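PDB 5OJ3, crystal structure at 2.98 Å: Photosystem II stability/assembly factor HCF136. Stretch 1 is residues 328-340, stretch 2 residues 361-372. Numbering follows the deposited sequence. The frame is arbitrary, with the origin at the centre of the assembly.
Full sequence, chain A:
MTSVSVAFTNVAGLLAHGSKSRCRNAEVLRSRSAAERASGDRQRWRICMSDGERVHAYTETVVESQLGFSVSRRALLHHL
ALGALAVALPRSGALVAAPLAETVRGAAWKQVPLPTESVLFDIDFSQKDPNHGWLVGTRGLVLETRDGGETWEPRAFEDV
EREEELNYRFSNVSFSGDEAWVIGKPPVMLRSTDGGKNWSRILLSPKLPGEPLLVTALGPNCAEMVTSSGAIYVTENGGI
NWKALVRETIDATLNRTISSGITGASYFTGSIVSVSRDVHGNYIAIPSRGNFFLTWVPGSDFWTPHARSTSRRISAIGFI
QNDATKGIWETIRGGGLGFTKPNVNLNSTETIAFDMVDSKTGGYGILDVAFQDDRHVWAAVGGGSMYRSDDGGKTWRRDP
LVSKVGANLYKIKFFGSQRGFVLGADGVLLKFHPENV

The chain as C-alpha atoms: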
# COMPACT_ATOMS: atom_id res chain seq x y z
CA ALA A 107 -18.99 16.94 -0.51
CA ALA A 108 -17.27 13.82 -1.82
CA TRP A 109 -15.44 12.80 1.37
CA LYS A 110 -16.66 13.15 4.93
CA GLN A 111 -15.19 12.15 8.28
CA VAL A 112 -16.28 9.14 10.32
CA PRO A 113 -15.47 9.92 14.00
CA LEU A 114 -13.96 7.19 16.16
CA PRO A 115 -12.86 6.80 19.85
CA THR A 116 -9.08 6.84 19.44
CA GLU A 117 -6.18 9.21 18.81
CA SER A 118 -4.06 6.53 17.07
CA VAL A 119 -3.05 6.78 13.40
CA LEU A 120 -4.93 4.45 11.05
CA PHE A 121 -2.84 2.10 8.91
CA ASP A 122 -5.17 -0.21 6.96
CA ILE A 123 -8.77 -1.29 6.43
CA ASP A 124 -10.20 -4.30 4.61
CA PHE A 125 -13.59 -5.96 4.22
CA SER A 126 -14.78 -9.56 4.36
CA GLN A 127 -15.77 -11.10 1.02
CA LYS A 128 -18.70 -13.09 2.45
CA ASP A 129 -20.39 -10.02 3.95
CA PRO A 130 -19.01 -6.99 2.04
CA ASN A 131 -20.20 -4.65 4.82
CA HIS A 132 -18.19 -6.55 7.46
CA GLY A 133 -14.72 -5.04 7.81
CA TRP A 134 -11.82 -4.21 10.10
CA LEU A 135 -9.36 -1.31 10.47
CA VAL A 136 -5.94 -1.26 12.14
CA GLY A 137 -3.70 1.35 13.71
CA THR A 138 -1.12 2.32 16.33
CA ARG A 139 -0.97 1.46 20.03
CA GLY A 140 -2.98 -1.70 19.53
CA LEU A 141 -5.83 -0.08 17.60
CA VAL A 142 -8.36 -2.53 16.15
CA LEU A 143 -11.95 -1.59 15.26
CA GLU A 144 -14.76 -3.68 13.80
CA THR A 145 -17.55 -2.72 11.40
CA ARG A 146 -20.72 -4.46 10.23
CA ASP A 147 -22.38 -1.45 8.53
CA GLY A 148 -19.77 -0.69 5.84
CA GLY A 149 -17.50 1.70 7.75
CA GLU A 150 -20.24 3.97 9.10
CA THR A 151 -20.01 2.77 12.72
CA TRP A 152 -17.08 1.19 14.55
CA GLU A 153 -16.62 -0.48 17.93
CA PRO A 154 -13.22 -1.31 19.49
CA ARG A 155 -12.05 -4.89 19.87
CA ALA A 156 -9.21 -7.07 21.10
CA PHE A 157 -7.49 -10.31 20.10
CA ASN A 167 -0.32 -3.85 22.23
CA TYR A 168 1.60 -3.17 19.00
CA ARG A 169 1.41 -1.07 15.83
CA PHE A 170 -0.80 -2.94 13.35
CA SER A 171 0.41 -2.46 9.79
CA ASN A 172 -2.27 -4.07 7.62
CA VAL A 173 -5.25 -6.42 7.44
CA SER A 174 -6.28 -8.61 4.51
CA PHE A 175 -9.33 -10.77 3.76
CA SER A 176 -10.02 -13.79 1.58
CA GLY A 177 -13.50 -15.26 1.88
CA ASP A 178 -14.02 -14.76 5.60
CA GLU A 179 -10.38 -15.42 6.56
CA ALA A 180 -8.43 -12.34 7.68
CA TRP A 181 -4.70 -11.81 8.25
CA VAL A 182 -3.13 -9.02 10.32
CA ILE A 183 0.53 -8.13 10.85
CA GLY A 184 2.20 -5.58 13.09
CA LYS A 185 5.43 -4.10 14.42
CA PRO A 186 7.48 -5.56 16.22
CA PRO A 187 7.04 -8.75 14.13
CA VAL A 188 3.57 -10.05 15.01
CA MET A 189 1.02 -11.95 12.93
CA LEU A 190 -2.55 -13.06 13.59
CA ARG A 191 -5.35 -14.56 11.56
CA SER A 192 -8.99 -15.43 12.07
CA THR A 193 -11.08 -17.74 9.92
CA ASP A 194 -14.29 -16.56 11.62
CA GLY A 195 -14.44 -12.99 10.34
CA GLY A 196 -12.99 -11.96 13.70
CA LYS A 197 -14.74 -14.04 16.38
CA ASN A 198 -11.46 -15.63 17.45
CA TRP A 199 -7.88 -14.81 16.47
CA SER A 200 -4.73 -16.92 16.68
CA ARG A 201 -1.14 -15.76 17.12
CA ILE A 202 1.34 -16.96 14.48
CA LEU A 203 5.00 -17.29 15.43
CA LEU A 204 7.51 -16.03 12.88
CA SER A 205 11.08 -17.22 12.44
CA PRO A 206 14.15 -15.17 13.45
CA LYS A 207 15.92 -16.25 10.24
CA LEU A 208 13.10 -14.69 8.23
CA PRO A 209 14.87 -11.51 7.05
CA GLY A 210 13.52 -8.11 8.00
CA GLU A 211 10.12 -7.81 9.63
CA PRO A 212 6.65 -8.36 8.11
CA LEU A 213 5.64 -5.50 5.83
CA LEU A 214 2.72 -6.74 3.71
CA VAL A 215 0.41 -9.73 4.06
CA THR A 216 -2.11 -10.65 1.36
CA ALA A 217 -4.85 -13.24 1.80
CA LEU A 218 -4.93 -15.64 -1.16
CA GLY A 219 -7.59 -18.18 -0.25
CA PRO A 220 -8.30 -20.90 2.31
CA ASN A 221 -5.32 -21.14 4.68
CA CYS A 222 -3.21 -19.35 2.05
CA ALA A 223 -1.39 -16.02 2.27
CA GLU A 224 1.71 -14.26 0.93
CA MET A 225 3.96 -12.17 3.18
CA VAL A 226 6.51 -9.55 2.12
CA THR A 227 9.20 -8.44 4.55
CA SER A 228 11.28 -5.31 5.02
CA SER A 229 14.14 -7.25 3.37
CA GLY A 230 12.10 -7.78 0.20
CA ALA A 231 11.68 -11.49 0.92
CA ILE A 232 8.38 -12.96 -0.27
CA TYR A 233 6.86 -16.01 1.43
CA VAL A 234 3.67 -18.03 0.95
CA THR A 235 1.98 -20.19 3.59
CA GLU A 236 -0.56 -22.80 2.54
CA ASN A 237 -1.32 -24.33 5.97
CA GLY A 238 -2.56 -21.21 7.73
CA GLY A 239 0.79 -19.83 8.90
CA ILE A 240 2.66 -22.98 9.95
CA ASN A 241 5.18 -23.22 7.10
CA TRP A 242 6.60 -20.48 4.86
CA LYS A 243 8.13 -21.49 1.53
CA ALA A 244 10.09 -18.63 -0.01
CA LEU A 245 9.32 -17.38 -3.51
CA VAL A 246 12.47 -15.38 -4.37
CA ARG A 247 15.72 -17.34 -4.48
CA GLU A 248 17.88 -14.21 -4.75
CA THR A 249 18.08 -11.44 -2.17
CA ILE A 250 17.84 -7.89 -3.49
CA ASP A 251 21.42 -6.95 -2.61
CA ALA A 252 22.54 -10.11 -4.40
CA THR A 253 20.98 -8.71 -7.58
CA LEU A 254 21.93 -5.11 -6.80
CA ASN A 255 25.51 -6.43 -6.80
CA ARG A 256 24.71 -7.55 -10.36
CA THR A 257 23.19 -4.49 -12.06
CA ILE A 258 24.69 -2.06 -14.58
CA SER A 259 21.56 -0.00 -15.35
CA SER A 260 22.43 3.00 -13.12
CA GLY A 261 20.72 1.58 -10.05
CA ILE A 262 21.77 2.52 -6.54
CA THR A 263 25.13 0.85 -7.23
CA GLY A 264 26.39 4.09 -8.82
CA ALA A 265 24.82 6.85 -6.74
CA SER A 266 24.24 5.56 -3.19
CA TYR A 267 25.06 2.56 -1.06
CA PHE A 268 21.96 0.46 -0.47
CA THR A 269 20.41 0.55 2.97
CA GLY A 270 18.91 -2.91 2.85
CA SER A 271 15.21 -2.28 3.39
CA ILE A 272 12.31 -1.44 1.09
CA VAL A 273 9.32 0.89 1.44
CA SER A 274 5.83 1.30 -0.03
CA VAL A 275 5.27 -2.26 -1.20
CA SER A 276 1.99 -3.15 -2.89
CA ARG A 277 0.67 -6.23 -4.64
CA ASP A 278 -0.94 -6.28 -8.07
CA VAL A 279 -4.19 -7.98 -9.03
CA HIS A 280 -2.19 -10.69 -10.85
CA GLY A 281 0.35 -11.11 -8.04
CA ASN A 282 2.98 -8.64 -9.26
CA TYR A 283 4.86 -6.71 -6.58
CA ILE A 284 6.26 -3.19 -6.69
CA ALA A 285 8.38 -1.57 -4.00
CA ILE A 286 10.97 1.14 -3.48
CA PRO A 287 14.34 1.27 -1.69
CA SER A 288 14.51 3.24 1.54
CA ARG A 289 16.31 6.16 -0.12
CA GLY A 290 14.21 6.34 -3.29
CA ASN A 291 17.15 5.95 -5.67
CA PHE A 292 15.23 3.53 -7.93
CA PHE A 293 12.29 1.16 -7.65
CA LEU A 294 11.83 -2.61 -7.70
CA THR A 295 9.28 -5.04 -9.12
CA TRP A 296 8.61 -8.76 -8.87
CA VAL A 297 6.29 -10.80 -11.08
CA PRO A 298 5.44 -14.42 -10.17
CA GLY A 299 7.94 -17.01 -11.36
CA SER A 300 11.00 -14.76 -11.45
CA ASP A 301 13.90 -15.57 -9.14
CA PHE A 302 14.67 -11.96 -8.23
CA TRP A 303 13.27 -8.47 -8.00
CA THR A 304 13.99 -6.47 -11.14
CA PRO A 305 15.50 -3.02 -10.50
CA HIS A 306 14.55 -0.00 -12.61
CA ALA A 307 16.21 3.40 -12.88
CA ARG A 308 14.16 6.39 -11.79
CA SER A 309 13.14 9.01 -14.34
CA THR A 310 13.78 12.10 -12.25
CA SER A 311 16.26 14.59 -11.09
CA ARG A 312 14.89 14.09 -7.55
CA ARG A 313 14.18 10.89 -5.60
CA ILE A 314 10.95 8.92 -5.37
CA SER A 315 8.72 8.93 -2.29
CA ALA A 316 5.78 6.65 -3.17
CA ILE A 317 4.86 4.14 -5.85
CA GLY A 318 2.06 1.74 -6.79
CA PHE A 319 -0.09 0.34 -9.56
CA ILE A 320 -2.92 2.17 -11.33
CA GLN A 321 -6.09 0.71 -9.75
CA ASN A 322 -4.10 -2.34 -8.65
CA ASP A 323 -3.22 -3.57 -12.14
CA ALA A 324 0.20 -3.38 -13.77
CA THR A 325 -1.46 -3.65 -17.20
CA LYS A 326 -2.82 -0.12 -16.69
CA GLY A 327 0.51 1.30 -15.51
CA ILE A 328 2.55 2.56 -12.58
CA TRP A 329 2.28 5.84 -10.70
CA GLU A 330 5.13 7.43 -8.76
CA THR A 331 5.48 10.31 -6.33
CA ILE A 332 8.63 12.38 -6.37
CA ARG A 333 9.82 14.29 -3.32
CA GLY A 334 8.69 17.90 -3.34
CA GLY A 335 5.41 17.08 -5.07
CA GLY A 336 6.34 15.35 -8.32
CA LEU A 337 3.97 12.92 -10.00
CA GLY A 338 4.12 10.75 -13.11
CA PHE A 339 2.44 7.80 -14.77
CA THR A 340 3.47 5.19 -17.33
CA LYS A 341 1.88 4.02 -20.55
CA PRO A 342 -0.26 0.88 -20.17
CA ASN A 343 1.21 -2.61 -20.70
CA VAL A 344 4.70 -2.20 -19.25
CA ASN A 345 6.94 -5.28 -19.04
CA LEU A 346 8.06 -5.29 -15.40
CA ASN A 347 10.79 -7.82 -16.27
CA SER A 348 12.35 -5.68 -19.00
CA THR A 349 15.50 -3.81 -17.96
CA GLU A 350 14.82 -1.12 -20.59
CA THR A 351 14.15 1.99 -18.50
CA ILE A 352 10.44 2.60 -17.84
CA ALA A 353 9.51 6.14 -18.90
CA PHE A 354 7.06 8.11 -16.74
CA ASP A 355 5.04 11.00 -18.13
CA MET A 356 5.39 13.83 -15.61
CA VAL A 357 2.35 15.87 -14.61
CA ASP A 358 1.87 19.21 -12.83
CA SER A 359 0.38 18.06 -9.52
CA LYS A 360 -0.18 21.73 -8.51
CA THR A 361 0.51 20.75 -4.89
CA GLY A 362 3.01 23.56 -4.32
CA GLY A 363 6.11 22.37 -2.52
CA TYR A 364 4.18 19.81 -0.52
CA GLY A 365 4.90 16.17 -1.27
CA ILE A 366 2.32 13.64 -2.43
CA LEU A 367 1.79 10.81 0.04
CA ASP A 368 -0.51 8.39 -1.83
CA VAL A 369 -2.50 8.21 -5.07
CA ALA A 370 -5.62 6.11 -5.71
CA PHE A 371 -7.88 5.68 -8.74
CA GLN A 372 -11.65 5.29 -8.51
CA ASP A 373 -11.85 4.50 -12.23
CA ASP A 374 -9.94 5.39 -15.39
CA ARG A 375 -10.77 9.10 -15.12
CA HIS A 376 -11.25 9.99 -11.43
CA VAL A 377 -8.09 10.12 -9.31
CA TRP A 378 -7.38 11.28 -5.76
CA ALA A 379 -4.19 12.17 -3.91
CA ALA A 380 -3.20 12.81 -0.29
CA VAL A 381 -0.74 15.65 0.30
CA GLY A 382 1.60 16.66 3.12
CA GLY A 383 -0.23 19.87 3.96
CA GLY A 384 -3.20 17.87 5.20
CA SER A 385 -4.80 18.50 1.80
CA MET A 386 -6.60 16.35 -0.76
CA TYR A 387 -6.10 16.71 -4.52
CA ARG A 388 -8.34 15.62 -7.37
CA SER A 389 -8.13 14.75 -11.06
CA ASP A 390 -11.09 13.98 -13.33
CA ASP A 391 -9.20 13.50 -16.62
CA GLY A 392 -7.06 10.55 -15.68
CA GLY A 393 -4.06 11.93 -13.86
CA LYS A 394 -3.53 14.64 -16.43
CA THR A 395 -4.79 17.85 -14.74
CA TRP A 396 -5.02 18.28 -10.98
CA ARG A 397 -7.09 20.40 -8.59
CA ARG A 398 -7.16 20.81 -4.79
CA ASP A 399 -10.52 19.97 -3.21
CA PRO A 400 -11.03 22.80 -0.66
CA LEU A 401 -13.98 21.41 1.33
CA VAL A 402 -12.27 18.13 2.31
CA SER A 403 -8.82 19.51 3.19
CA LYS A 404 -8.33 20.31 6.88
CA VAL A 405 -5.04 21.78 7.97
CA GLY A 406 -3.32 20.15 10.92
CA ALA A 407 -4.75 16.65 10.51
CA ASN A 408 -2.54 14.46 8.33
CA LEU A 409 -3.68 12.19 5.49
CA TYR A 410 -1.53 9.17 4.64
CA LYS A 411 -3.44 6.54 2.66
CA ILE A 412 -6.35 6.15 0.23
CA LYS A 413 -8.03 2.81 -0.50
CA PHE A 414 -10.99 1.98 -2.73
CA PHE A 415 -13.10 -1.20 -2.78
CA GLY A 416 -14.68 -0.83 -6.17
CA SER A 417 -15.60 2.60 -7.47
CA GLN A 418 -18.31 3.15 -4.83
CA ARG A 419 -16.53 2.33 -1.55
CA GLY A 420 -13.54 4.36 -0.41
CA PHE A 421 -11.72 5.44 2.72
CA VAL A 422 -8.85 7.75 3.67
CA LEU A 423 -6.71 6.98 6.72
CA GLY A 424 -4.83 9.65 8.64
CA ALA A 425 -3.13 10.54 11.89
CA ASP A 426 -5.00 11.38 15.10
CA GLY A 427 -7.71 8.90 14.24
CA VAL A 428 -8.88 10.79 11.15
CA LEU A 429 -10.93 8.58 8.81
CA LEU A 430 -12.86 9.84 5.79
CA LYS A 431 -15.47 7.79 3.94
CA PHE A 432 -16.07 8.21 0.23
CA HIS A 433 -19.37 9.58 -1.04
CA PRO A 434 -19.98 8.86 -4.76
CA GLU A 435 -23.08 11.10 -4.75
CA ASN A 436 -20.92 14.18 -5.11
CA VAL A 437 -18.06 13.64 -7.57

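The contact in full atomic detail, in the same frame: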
# COMPACT_ATOMS: atom_id res chain seq x y z
N ILE A 328 1.98 2.25 -13.88
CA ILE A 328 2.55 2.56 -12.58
C ILE A 328 2.44 4.06 -12.35
O ILE A 328 2.61 4.85 -13.30
CB ILE A 328 4.03 2.12 -12.48
CG1 ILE A 328 4.19 0.66 -12.90
CG2 ILE A 328 4.57 2.35 -11.08
CD1 ILE A 328 5.63 0.27 -13.17
N TRP A 329 2.17 4.46 -11.12
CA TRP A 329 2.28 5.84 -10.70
C TRP A 329 3.45 5.97 -9.72
O TRP A 329 3.80 5.02 -9.02
CB TRP A 329 0.99 6.35 -10.03
CG TRP A 329 0.62 5.61 -8.78
CD1 TRP A 329 -0.24 4.55 -8.68
CD2 TRP A 329 1.09 5.87 -7.45
NE1 TRP A 329 -0.34 4.14 -7.37
CE2 TRP A 329 0.47 4.93 -6.60
CE3 TRP A 329 1.97 6.80 -6.90
CZ2 TRP A 329 0.71 4.90 -5.23
CZ3 TRP A 329 2.21 6.77 -5.54
CH2 TRP A 329 1.58 5.83 -4.72
N GLU A 330 4.05 7.15 -9.69
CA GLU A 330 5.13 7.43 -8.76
C GLU A 330 4.96 8.82 -8.19
O GLU A 330 4.37 9.70 -8.82
CB GLU A 330 6.51 7.30 -9.44
CG GLU A 330 6.83 8.40 -10.43
CD GLU A 330 8.17 8.20 -11.10
OE1 GLU A 330 8.80 7.14 -10.86
OE2 GLU A 330 8.60 9.08 -11.87
N THR A 331 5.48 9.01 -6.99
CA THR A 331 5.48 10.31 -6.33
C THR A 331 6.92 10.72 -6.06
O THR A 331 7.68 9.97 -5.44
CB THR A 331 4.72 10.25 -5.01
OG1 THR A 331 3.31 10.29 -5.26
CG2 THR A 331 5.12 11.42 -4.12
N ILE A 332 7.28 11.89 -6.52
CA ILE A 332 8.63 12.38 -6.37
C ILE A 332 8.64 13.32 -5.17
O ILE A 332 7.64 13.97 -4.87
CB ILE A 332 9.08 13.09 -7.67
CG1 ILE A 332 8.85 12.20 -8.91
CG2 ILE A 332 10.53 13.41 -7.62
CD1 ILE A 332 9.33 10.76 -8.79
N ARG A 333 9.77 13.39 -4.47
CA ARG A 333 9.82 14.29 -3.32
C ARG A 333 9.72 15.74 -3.78
O ARG A 333 10.24 16.12 -4.83
CB ARG A 333 11.06 14.05 -2.46
CG ARG A 333 10.91 12.75 -1.69
CD ARG A 333 11.92 12.43 -0.62
NE ARG A 333 13.22 11.97 -1.11
CZ ARG A 333 13.99 11.13 -0.43
NH1 ARG A 333 13.58 10.66 0.74
NH2 ARG A 333 15.16 10.75 -0.92
N GLY A 334 9.04 16.54 -2.97
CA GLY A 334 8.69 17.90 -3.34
C GLY A 334 7.50 18.02 -4.27
O GLY A 334 7.33 19.07 -4.90
N GLY A 335 6.68 16.98 -4.39
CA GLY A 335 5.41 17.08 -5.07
C GLY A 335 5.33 16.55 -6.48
O GLY A 335 4.29 16.72 -7.13
N GLY A 336 6.39 15.91 -6.98
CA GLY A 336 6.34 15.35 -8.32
C GLY A 336 5.31 14.24 -8.45
O GLY A 336 4.84 13.66 -7.47
N LEU A 337 4.98 13.93 -9.70
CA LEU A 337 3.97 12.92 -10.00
C LEU A 337 4.09 12.54 -11.47
O LEU A 337 4.20 13.42 -12.33
CB LEU A 337 2.57 13.45 -9.68
CG LEU A 337 1.35 12.56 -9.93
CD1 LEU A 337 1.51 11.21 -9.23
CD2 LEU A 337 0.08 13.26 -9.47
N GLY A 338 4.05 11.24 -11.74
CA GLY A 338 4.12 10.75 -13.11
C GLY A 338 3.45 9.40 -13.23
O GLY A 338 3.28 8.68 -12.24
N PHE A 339 3.08 9.07 -14.46
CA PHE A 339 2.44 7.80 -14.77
C PHE A 339 3.07 7.21 -16.03
O PHE A 339 3.68 7.92 -16.83
CB PHE A 339 0.92 7.95 -14.97
CG PHE A 339 0.28 8.91 -14.00
CD1 PHE A 339 -0.29 8.44 -12.83
CD2 PHE A 339 0.26 10.27 -14.26
CE1 PHE A 339 -0.87 9.32 -11.93
CE2 PHE A 339 -0.32 11.15 -13.37
CZ PHE A 339 -0.89 10.68 -12.21
N THR A 340 2.91 5.90 -16.20
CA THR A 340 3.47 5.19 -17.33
C THR A 340 2.37 4.81 -18.32
O THR A 340 1.19 4.73 -17.97
CB THR A 340 4.22 3.93 -16.87
OG1 THR A 340 3.31 3.03 -16.23
CG2 THR A 340 5.33 4.30 -15.90
N THR A 361 0.49 20.88 -6.34
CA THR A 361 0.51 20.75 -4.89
C THR A 361 1.31 21.83 -4.18
O THR A 361 1.22 21.93 -2.95
CB THR A 361 1.09 19.40 -4.52
OG1 THR A 361 1.02 19.23 -3.10
CG2 THR A 361 2.52 19.29 -5.03
N GLY A 362 2.07 22.63 -4.91
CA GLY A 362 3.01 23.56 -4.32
C GLY A 362 4.28 22.81 -3.98
O GLY A 362 4.67 21.89 -4.71
N GLY A 363 4.91 23.11 -2.86
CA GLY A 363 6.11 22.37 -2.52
C GLY A 363 5.84 21.12 -1.72
O GLY A 363 6.75 20.32 -1.48
N TYR A 364 4.59 20.93 -1.35
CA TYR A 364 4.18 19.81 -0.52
C TYR A 364 4.26 18.50 -1.30
O TYR A 364 3.93 18.45 -2.49
CB TYR A 364 2.76 20.05 -0.02
CG TYR A 364 2.70 21.17 0.99
CD1 TYR A 364 3.12 20.98 2.30
CD2 TYR A 364 2.24 22.44 0.63
CE1 TYR A 364 3.08 22.00 3.22
CE2 TYR A 364 2.19 23.47 1.55
CZ TYR A 364 2.61 23.24 2.84
OH TYR A 364 2.57 24.25 3.78
N GLY A 365 4.72 17.46 -0.63
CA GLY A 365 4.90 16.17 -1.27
C GLY A 365 3.62 15.34 -1.28
O GLY A 365 2.81 15.40 -0.35
N ILE A 366 3.45 14.56 -2.34
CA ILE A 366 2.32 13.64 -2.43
C ILE A 366 2.62 12.45 -1.53
O ILE A 366 3.78 12.03 -1.40
CB ILE A 366 2.09 13.19 -3.88
CG1 ILE A 366 1.96 14.39 -4.83
CG2 ILE A 366 0.85 12.30 -3.98
CD1 ILE A 366 0.78 15.28 -4.54
N LEU A 367 1.59 11.93 -0.86
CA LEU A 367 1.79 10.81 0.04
C LEU A 367 1.16 9.51 -0.45
O LEU A 367 1.68 8.44 -0.13
CB LEU A 367 1.24 11.14 1.43
CG LEU A 367 1.85 12.41 2.05
CD1 LEU A 367 1.04 12.91 3.23
CD2 LEU A 367 3.30 12.18 2.45
N ASP A 368 0.07 9.57 -1.21
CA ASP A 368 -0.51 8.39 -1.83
C ASP A 368 -1.49 8.82 -2.91
O ASP A 368 -2.10 9.89 -2.83
CB ASP A 368 -1.21 7.49 -0.80
CG ASP A 368 -1.84 6.26 -1.44
OD1 ASP A 368 -2.89 5.80 -0.94
OD2 ASP A 368 -1.29 5.76 -2.44
N VAL A 369 -1.63 7.96 -3.93
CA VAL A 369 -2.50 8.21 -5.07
C VAL A 369 -3.38 6.98 -5.28
O VAL A 369 -2.89 5.84 -5.19
CB VAL A 369 -1.68 8.51 -6.34
CG1 VAL A 369 -2.58 8.52 -7.58
CG2 VAL A 369 -0.95 9.83 -6.20
N ALA A 370 -4.66 7.20 -5.54
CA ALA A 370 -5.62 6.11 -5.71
C ALA A 370 -6.62 6.47 -6.79
O ALA A 370 -7.12 7.60 -6.84
CB ALA A 370 -6.35 5.80 -4.40
N PHE A 371 -6.91 5.50 -7.66
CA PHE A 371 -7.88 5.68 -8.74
C PHE A 371 -9.22 5.08 -8.34
O PHE A 371 -9.29 3.98 -7.79
CB PHE A 371 -7.41 5.02 -10.04
CG PHE A 371 -6.26 5.72 -10.71
CD1 PHE A 371 -5.12 6.09 -10.01
CD2 PHE A 371 -6.34 6.04 -12.06
CE1 PHE A 371 -4.08 6.74 -10.64
CE2 PHE A 371 -5.30 6.70 -12.69
CZ PHE A 371 -4.17 7.05 -11.98
N GLN A 372 -10.30 5.82 -8.63
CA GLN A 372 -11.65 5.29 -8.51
C GLN A 372 -12.08 4.59 -9.79
O GLN A 372 -12.73 3.54 -9.74
CB GLN A 372 -12.63 6.41 -8.14
CG GLN A 372 -14.08 6.18 -8.54
CD GLN A 372 -14.93 7.41 -8.29
OE1 GLN A 372 -14.44 8.54 -8.37
NE2 GLN A 372 -16.20 7.20 -7.99

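Stretch 1 is a β-hairpin: after strand 328-332 the chain turns through Arg 333, Gly 334 and Gly 335 and runs back alongside it, with backbone bonds such as Glu 330 N to Gly 338 O (3.1 Å) and Ile 332 N to Gly 336 O (3.2 Å). In stretch 2, a loop leads into strand 366-371, which runs nearly antiparallel to strand 328-332 (171°), the axes approaching to 7.2 Å. No hydrogen bond crosses between the stretches; packing joins them, burying 541 Å² summed over both sides, most of all at Ile 366, Trp 329 and Val 369. The backbones come nearest at the hairpin turn, where Gly 335 CA lies 3.9 Å from Gly 365 CA, 3.3 Å from Tyr 364 O and 3.6 Å from Thr 361 CG2. Gly 335 suits this place twice over: a CB would clash with Thr 361 CG2 and Tyr 364 O, and its backbone angles (101/6) themselves call for glycine. Thr 361 OG1 donates to Tyr 364 O (3.1 Å), tying together the loop that meets the turn.

Ile 366 points toward the hairpin, its CG1 4.0 Å from Gly 335 O and its CG2 3.4 Å from Thr 331 OG1; Thr 331 CG2 also approaches Ile 366 O to 3.1 Å. Trp 329 (chi1 62°, p) lays its indole against Val 369, whose CB sits 4.0 Å from the centroid of the six-membered ring and 12° off its normal, a CH-pi contact that matches a compact branched side chain to a broad flat face. Val 369 CG2 also meets Leu 337 CD1 at 4.1 Å, so this one valine touches both arms of the hairpin. Asp 368 starts away from the hairpin, yet its OD2 reaches 3.5 Å from Trp 329 CZ2 and accepts a weak bond from Val 369 N (2.7 Å). Beyond, Phe 339 CE1 packs 4.0 Å from Phe 371 CZ, near the plane of the Phe 371 ring.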